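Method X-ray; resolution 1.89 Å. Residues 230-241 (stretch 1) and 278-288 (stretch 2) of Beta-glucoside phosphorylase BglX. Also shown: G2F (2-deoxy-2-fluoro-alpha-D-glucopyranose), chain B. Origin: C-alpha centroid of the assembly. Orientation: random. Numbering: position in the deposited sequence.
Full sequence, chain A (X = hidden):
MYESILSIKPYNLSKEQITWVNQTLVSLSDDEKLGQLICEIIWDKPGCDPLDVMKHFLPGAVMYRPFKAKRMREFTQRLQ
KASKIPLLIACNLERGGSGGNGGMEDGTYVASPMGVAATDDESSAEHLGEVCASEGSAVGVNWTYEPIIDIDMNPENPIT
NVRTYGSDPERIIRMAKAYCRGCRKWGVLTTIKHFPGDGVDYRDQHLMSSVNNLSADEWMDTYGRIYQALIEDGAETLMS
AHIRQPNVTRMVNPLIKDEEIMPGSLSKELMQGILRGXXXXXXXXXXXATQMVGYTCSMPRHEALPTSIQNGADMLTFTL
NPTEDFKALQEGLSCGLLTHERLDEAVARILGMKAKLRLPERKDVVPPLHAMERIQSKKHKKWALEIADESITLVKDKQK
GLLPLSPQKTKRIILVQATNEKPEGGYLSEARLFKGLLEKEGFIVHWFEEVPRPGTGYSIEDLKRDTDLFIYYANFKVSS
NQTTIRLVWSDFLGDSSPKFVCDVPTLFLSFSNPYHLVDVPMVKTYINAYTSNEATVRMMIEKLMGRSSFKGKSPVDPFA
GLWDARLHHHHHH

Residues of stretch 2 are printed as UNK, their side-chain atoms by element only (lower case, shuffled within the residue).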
ATOM      1  N   LEU A 230       5.676 -10.629  12.800  1.00 10.06           N
ATOM      2  CA  LEU A 230       4.629 -11.013  11.860  1.00 10.66           C
ATOM      3  C   LEU A 230       4.824 -12.441  11.361  1.00 13.32           C
ATOM      4  O   LEU A 230       3.845 -13.146  11.089  1.00 14.93           O
ATOM      5  CB  LEU A 230       4.597 -10.030  10.690  1.00 10.94           C
ATOM      6  CG  LEU A 230       3.716  -8.788  10.911  1.00 11.66           C
ATOM      7  CD1 LEU A 230       2.237  -9.167  10.937  1.00 13.87           C
ATOM      8  CD2 LEU A 230       4.096  -8.069  12.187  1.00 13.92           C
ATOM      9  N   ILE A 231       6.071 -12.883  11.226  1.00 11.35           N
ATOM     10  CA  ILE A 231       6.326 -14.266  10.841  1.00 13.08           C
ATOM     11  C   ILE A 231       5.764 -15.211  11.893  1.00 14.21           C
ATOM     12  O   ILE A 231       5.052 -16.171  11.578  1.00 13.20           O
ATOM     13  CB  ILE A 231       7.832 -14.484  10.621  1.00 11.12           C
ATOM     14  CG1 ILE A 231       8.286 -13.727   9.367  1.00 13.14           C
ATOM     15  CG2 ILE A 231       8.159 -15.963  10.489  1.00 13.65           C
ATOM     16  CD1 ILE A 231       9.791 -13.603   9.224  1.00 13.21           C
ATOM     17  N   GLU A 232       6.066 -14.947  13.165  1.00 13.25           N
ATOM     18  CA  GLU A 232       5.553 -15.801  14.228  1.00 14.89           C
ATOM     19  C   GLU A 232       4.038 -15.735  14.306  1.00 16.32           C
ATOM     20  O   GLU A 232       3.393 -16.729  14.662  1.00 18.15           O
ATOM     21  CB  GLU A 232       6.179 -15.405  15.562  1.00 17.95           C
ATOM     22  CG  GLU A 232       7.697 -15.538  15.581  1.00 26.80           C
ATOM     23  CD  GLU A 232       8.168 -16.895  15.084  1.00 32.68           C
ATOM     24  OE1 GLU A 232       7.627 -17.919  15.555  1.00 41.21           O
ATOM     25  OE2 GLU A 232       9.065 -16.935  14.210  1.00 34.83           O
ATOM     26  N   ASP A 233       3.454 -14.587  13.960  1.00 13.60           N
ATOM     27  CA  ASP A 233       2.006 -14.427  13.953  1.00 14.39           C
ATOM     28  C   ASP A 233       1.335 -15.226  12.843  1.00 15.24           C
ATOM     29  O   ASP A 233       0.106 -15.339  12.849  1.00 15.23           O
ATOM     30  CB  ASP A 233       1.668 -12.930  13.834  1.00 15.73           C
ATOM     31  CG  ASP A 233       0.161 -12.639  13.879  1.00 25.39           C
ATOM     32  OD1 ASP A 233      -0.495 -12.953  14.898  1.00 18.79           O
ATOM     33  OD2 ASP A 233      -0.359 -12.058  12.900  1.00 23.32           O
ATOM     34  N   GLY A 234       2.098 -15.789  11.906  1.00 16.75           N
ATOM     35  CA  GLY A 234       1.541 -16.623  10.855  1.00 16.50           C
ATOM     36  C   GLY A 234       1.407 -15.978   9.491  1.00 15.04           C
ATOM     37  O   GLY A 234       0.649 -16.488   8.657  1.00 10.73           O
ATOM     38  N   ALA A 235       2.123 -14.890   9.226  1.00 13.01           N
ATOM     39  CA  ALA A 235       2.093 -14.277   7.907  1.00 14.85           C
ATOM     40  C   ALA A 235       2.303 -15.327   6.823  1.00 12.52           C
ATOM     41  O   ALA A 235       3.262 -16.106   6.866  1.00 13.88           O
ATOM     42  CB  ALA A 235       3.166 -13.197   7.823  1.00 11.34           C
ATOM     43  N   GLU A 236       1.387 -15.354   5.851  1.00 11.14           N
ATOM     44  CA  GLU A 236       1.394 -16.419   4.855  1.00 10.91           C
ATOM     45  C   GLU A 236       2.419 -16.161   3.761  1.00 10.33           C
ATOM     46  O   GLU A 236       3.096 -17.094   3.318  1.00 10.22           O
ATOM     47  CB  GLU A 236       0.011 -16.582   4.241  1.00 10.81           C
ATOM     48  CG  GLU A 236      -1.057 -17.004   5.238  1.00 13.46           C
ATOM     49  CD  GLU A 236      -1.731 -15.845   5.931  1.00 19.86           C
ATOM     50  OE1 GLU A 236      -1.338 -14.675   5.700  1.00 17.81           O
ATOM     51  OE2 GLU A 236      -2.665 -16.109   6.719  1.00 21.20           O
ATOM     52  N   THR A 237       2.543 -14.912   3.315  1.00  8.64           N
ATOM     53  CA  THR A 237       3.431 -14.572   2.218  1.00 10.29           C
ATOM     54  C   THR A 237       4.187 -13.302   2.579  1.00 10.98           C
ATOM     55  O   THR A 237       3.790 -12.548   3.476  1.00  9.95           O
ATOM     56  CB  THR A 237       2.678 -14.385   0.888  1.00 10.11           C
ATOM     57  OG1 THR A 237       2.057 -13.090   0.840  1.00 10.73           O
ATOM     58  CG2 THR A 237       1.611 -15.478   0.684  1.00 11.82           C
ATOM     59  N   LEU A 238       5.292 -13.090   1.869  1.00  7.87           N
ATOM     60  CA  LEU A 238       6.175 -11.954   2.073  1.00  9.55           C
ATOM     61  C   LEU A 238       6.635 -11.451   0.713  1.00  8.43           C
ATOM     62  O   LEU A 238       6.906 -12.246  -0.193  1.00  8.40           O
ATOM     63  CB  LEU A 238       7.371 -12.352   2.947  1.00  8.97           C
ATOM     64  CG  LEU A 238       8.499 -11.345   3.163  1.00 10.12           C
ATOM     65  CD1 LEU A 238       9.089 -11.532   4.544  1.00 12.36           C
ATOM     66  CD2 LEU A 238       9.585 -11.502   2.103  1.00 10.89           C
ATOM     67  N   MET A 239       6.715 -10.138   0.567  1.00  8.29           N
ATOM     68  CA  MET A 239       7.128  -9.527  -0.692  1.00  8.50           C
ATOM     69  C   MET A 239       8.538  -8.972  -0.541  1.00  9.66           C
ATOM     70  O   MET A 239       8.777  -8.068   0.270  1.00 10.95           O
ATOM     71  CB  MET A 239       6.159  -8.430  -1.128  1.00  8.79           C
ATOM     72  CG  MET A 239       6.514  -7.834  -2.485  1.00 10.72           C
ATOM     73  SD  MET A 239       5.319  -6.636  -3.093  1.00 13.42           S
ATOM     74  CE  MET A 239       3.983  -7.696  -3.583  1.00 11.92           C
ATOM     75  N   SER A 240       9.462  -9.518  -1.323  1.00  8.91           N
ATOM     76  CA  SER A 240      10.850  -9.072  -1.337  1.00 11.20           C
ATOM     77  C   SER A 240      11.018  -7.992  -2.399  1.00  9.33           C
ATOM     78  O   SER A 240      10.810  -8.243  -3.592  1.00 10.48           O
ATOM     79  CB  SER A 240      11.781 -10.257  -1.602  1.00 11.21           C
ATOM     80  OG  SER A 240      13.147  -9.872  -1.471  1.00 11.92           O
ATOM     81  N   ALA A 241      11.387  -6.795  -1.971  1.00  9.47           N
ATOM     82  CA  ALA A 241      11.332  -5.622  -2.823  1.00 11.53           C
ATOM     83  C   ALA A 241      12.729  -5.234  -3.280  1.00 12.42           C
ATOM     84  O   ALA A 241      13.722  -5.890  -2.966  1.00 12.41           O
ATOM     85  CB  ALA A 241      10.635  -4.473  -2.096  1.00 13.63           C
ATOM     86  N   UNK A 278      17.859 -17.315   9.329  1.00 18.68           N
ATOM     87  CA  UNK A 278      17.813 -16.755  10.677  1.00 19.11           C
ATOM     88  C   UNK A 278      16.389 -16.672  11.215  1.00 19.11           C
ATOM     89  O   UNK A 278      16.149 -17.005  12.380  1.00 17.33           O
ATOM     90  c   UNK A 278      20.826 -12.435  13.598  1.00 35.31           C
ATOM     91  n   UNK A 278      21.075 -11.964  14.812  1.00 39.20           N
ATOM     92  n   UNK A 278      21.814 -12.503  12.711  1.00 35.51           N
ATOM     93  c   UNK A 278      19.165 -13.352  11.994  1.00 31.99           C
ATOM     94  c   UNK A 278      18.682 -14.800  12.082  1.00 26.47           C
ATOM     95  c   UNK A 278      18.468 -15.380  10.688  1.00 20.46           C
ATOM     96  n   UNK A 278      19.587 -12.818  13.289  1.00 31.51           N
ATOM     97  N   UNK A 279      15.432 -16.212  10.403  1.00 17.71           N
ATOM     98  CA  UNK A 279      14.063 -16.026  10.878  1.00 15.05           C
ATOM     99  C   UNK A 279      13.167 -17.238  10.647  1.00 16.42           C
ATOM    100  O   UNK A 279      12.024 -17.237  11.119  1.00 19.34           O
ATOM    101  c   UNK A 279      13.679 -12.370   9.787  1.00 15.24           C
ATOM    102  c   UNK A 279      13.405 -14.822  10.198  1.00 16.74           C
ATOM    103  c   UNK A 279      14.249 -11.135  10.055  1.00 18.30           C
ATOM    104  c   UNK A 279      15.204 -11.018  11.040  1.00 17.74           C
ATOM    105  c   UNK A 279      14.054 -13.498  10.500  1.00 17.61           C
ATOM    106  c   UNK A 279      15.015 -13.365  11.496  1.00 19.40           C
ATOM    107  c   UNK A 279      15.593 -12.134  11.760  1.00 19.00           C
ATOM    108  N   UNK A 280      13.632 -18.242   9.909  1.00 14.68           N
ATOM    109  CA  UNK A 280      12.857 -19.456   9.661  1.00 16.98           C
ATOM    110  C   UNK A 280      11.469 -19.135   9.103  1.00 16.51           C
ATOM    111  O   UNK A 280      10.474 -19.777   9.449  1.00 16.36           O
ATOM    112  c   UNK A 280      16.094 -21.383  11.846  1.00 32.69           C
ATOM    113  c   UNK A 280      12.755 -20.292  10.933  1.00 21.51           C
ATOM    114  c   UNK A 280      14.080 -20.527  11.589  1.00 18.40           C
ATOM    115  n   UNK A 280      15.891 -20.524  12.828  1.00 28.47           N
ATOM    116  c   UNK A 280      14.642 -19.971  12.689  1.00 28.63           C
ATOM    117  n   UNK A 280      15.019 -21.396  11.077  1.00 30.77           N
ATOM    118  N   UNK A 281      11.398 -18.135   8.224  1.00 14.50           N
ATOM    119  CA  UNK A 281      10.154 -17.886   7.509  1.00 12.24           C
ATOM    120  C   UNK A 281       9.882 -19.057   6.581  1.00 14.62           C
ATOM    121  O   UNK A 281      10.761 -19.479   5.820  1.00 13.26           O
ATOM    122  c   UNK A 281       7.741 -16.216   6.544  1.00 13.39           C
ATOM    123  c   UNK A 281       6.656 -15.792   4.453  1.00 12.95           C
ATOM    124  c   UNK A 281       8.968 -16.302   5.919  1.00 12.78           C
ATOM    125  c   UNK A 281       7.873 -15.873   3.811  1.00 11.92           C
ATOM    126  c   UNK A 281      10.219 -16.583   6.718  1.00 15.10           C
ATOM    127  c   UNK A 281       9.028 -16.127   4.547  1.00 13.29           C
ATOM    128  c   UNK A 281       6.588 -15.959   5.815  1.00 12.86           C
ATOM    129  N   UNK A 282       8.670 -19.598   6.659  1.00 14.93           N
ATOM    130  CA  UNK A 282       8.325 -20.811   5.935  1.00 12.72           C
ATOM    131  C   UNK A 282       7.255 -20.577   4.879  1.00 13.14           C
ATOM    132  O   UNK A 282       6.889 -21.522   4.171  1.00 12.77           O
ATOM    133  n   UNK A 282       6.466 -23.832   6.550  1.00 13.14           N
ATOM    134  c   UNK A 282       7.863 -21.893   6.925  1.00  9.71           C
ATOM    135  c   UNK A 282       7.617 -23.232   6.263  1.00 14.49           C
ATOM    136  o   UNK A 282       8.445 -23.721   5.496  1.00 16.49           O
ATOM    137  N   UNK A 283       6.767 -19.343   4.733  1.00 14.36           N
ATOM    138  CA  UNK A 283       5.720 -19.028   3.782  1.00 12.23           C
ATOM    139  C   UNK A 283       6.252 -18.704   2.397  1.00  9.87           C
ATOM    140  O   UNK A 283       7.417 -18.925   2.071  1.00 12.80           O
ATOM    141  N   UNK A 284       5.365 -18.151   1.575  1.00 10.77           N
ATOM    142  CA  UNK A 284       5.664 -17.846   0.180  1.00 14.01           C
ATOM    143  C   UNK A 284       6.365 -16.498   0.061  1.00 14.06           C
ATOM    144  O   UNK A 284       5.912 -15.498   0.628  1.00 12.95           O
ATOM    145  c   UNK A 284       4.404 -17.883  -2.168  1.00 15.17           C
ATOM    146  c   UNK A 284       3.010 -18.046  -2.708  1.00 20.37           C
ATOM    147  c   UNK A 284       4.976 -16.617  -2.783  1.00 22.92           C
ATOM    148  c   UNK A 284       4.366 -17.839  -0.631  1.00 11.04           C
ATOM    149  N   UNK A 285       7.450 -16.458  -0.707  1.00 11.31           N
ATOM    150  CA  UNK A 285       8.164 -15.219  -1.006  1.00 11.62           C
ATOM    151  C   UNK A 285       7.873 -14.841  -2.454  1.00 11.15           C
ATOM    152  O   UNK A 285       8.119 -15.634  -3.371  1.00 11.81           O
ATOM    153  c   UNK A 285       9.999 -15.658   0.678  1.00 12.28           C
ATOM    154  c   UNK A 285      10.397 -14.089  -1.219  1.00  8.62           C
ATOM    155  c   UNK A 285      11.452 -16.009   0.926  1.00 14.87           C
ATOM    156  c   UNK A 285       9.679 -15.361  -0.783  1.00  9.57           C
ATOM    157  N   UNK A 286       7.364 -13.636  -2.668  1.00  9.85           N
ATOM    158  CA  UNK A 286       7.200 -13.106  -4.015  1.00  9.13           C
ATOM    159  C   UNK A 286       8.006 -11.825  -4.147  1.00 10.59           C
ATOM    160  O   UNK A 286       8.297 -11.148  -3.155  1.00 11.51           O
ATOM    161  c   UNK A 286       5.728 -12.852  -4.361  1.00 13.52           C
ATOM    162  s   UNK A 286       4.915 -11.564  -3.387  1.00 13.40           S
ATOM    163  N   UNK A 287       8.397 -11.509  -5.377  1.00 11.43           N
ATOM    164  CA  UNK A 287       9.087 -10.254  -5.609  1.00  9.19           C
ATOM    165  C   UNK A 287       8.078  -9.117  -5.706  1.00  9.58           C
ATOM    166  O   UNK A 287       6.884  -9.322  -5.939  1.00 11.75           O
ATOM    167  c   UNK A 287       9.936 -10.297  -6.884  1.00 11.57           C
ATOM    168  c   UNK A 287      10.821 -11.544  -6.927  1.00 12.43           C
ATOM    169  o   UNK A 287       9.099 -10.298  -8.045  1.00 10.81           O
ATOM    170  N   UNK A 288       8.569  -7.907  -5.477  1.00 11.08           N
ATOM    171  CA  UNK A 288       7.841  -6.740  -5.928  1.00 13.19           C
ATOM    172  C   UNK A 288       7.901  -6.693  -7.450  1.00 10.96           C
ATOM    173  O   UNK A 288       8.710  -7.383  -8.080  1.00 12.92           O
ATOM    174  o   UNK A 288       8.129  -3.170  -5.536  1.00 18.36           O
ATOM    175  o   UNK A 288       6.295  -4.432  -5.616  1.00 14.16           O
ATOM    176  c   UNK A 288       8.428  -5.476  -5.308  1.00 13.01           C
ATOM    177  c   UNK A 288       7.545  -4.265  -5.505  1.00 18.89           C
TER
HETATM  178  C1  G2F B 601       5.530  -3.347  -6.066  1.00 13.43           C
HETATM  179  C2  G2F B 601       5.104  -2.420  -4.882  1.00 16.96           C
HETATM  180  C3  G2F B 601       4.166  -3.240  -3.946  1.00 11.41           C
HETATM  181  C4  G2F B 601       2.981  -3.797  -4.793  1.00 13.57           C
HETATM  182  C5  G2F B 601       3.575  -4.668  -5.951  1.00 12.95           C
HETATM  183  C6  G2F B 601       2.428  -5.205  -6.896  1.00 13.96           C
HETATM  184  O3  G2F B 601       3.601  -2.346  -3.023  1.00 11.73           O
HETATM  185  O4  G2F B 601       2.248  -4.663  -3.968  1.00  9.24           O
HETATM  186  O5  G2F B 601       4.405  -3.841  -6.750  1.00 12.31           O
HETATM  187  O6  G2F B 601       1.641  -4.119  -7.297  1.00 14.50           O
HETATM  188  F2  G2F B 601       6.192  -2.033  -4.181  1.00 13.36           F
HETATM  189  O   HOH W   1      11.116 -15.347  13.076  1.00 27.72           O
HETATM  190  O   HOH W   2      10.023 -18.616  12.436  1.00 30.05           O

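Position 278 carries three carbons, a nitrogen, then a carbon bearing two more nitrogens: a guanidinium, so Arg278. Extended and exposed, it touches nothing on stretch 1. Position 279 has one carbon and a six-carbon ring; its CB lies 3.9 Å from Ile231 CD1. This is Phe279. Water 1 donates to Phe279 O at 2.9 Å and to Glu232 OE2 at 2.8 Å, bridging the two; a second water lies within reach of the same pair, 2.8 Å from Phe279 O and 2.6 Å from Glu232 OE2.

Position 280 shows one carbon and a five-membered ring of three carbons and two nitrogens, with no contact to stretch 1, hence His280, whose positive phi marks the departure from the helix. At 281 a carbon again leads to a six-carbon ring, but this one reaches in among Ile231, Ala235 and Leu238. It is Phe281: CD1 packs 3.8 Å from Ile231 CG1, CE2 3.7 Å from Leu238 CB, and the ring edge meets Ala235 O, 3.5 Å from CE1. Position 282 has two carbons, the second holding one oxygen and one nitrogen, and its side chain makes no contact with stretch 1; Asn282 has its polar atoms satisfied elsewhere in the structure.

Position 283 has no side-chain atoms, so it is Gly283. A CB would sit 2.2 Å from Glu236 O, a clash; without one, Gly283 CA approaches that same Glu236 O to 3.3 Å.

Position 284 has four carbons forked at the second, with CB 3.9 Å from Thr237 CG2: Leu284. Position 285 also has four, but forked at the first with one arm two carbons long; this is Ile285, whose CG2 lies 4.3 Å from Leu238 CD2 and 4.1 Å from Ser240 CB. One carbon and a sulfur make 286 Cys286, SG 4.0 Å from Met239 CE. Position 287, a carbon bearing one oxygen and one carbon, is Thr287. The residue at 288, two carbons with two oxygens on the second, is Asp288. Its OD1 is bonded to G2F C1 at 1.4 Å and lies 3.5 Å from Met239 SD. Thr287 OG1 donates to Asp288 O at 2.9 Å.

The contact works as a parallel ladder. Leu284 N donates to Glu236 O (3.1 Å), Leu238 N to Leu284 O (2.8 Å), Cys286 N to Leu238 O (2.9 Å), Ser240 N to Cys286 O (2.7 Å) and Asp288 N to Ser240 O (2.9 Å). Pairing in register puts Thr237, Met239, Leu284 and Cys286 on one face, Leu238, Ser240, Ile285 and Thr287 on the other. The design rule is legible: glycine admits the first carbonyl, Phe281 fills the approach, and the ladder's end holds the sugar-bearing aspartate.

Stretch 2 278-288: RFHFNGLICTD
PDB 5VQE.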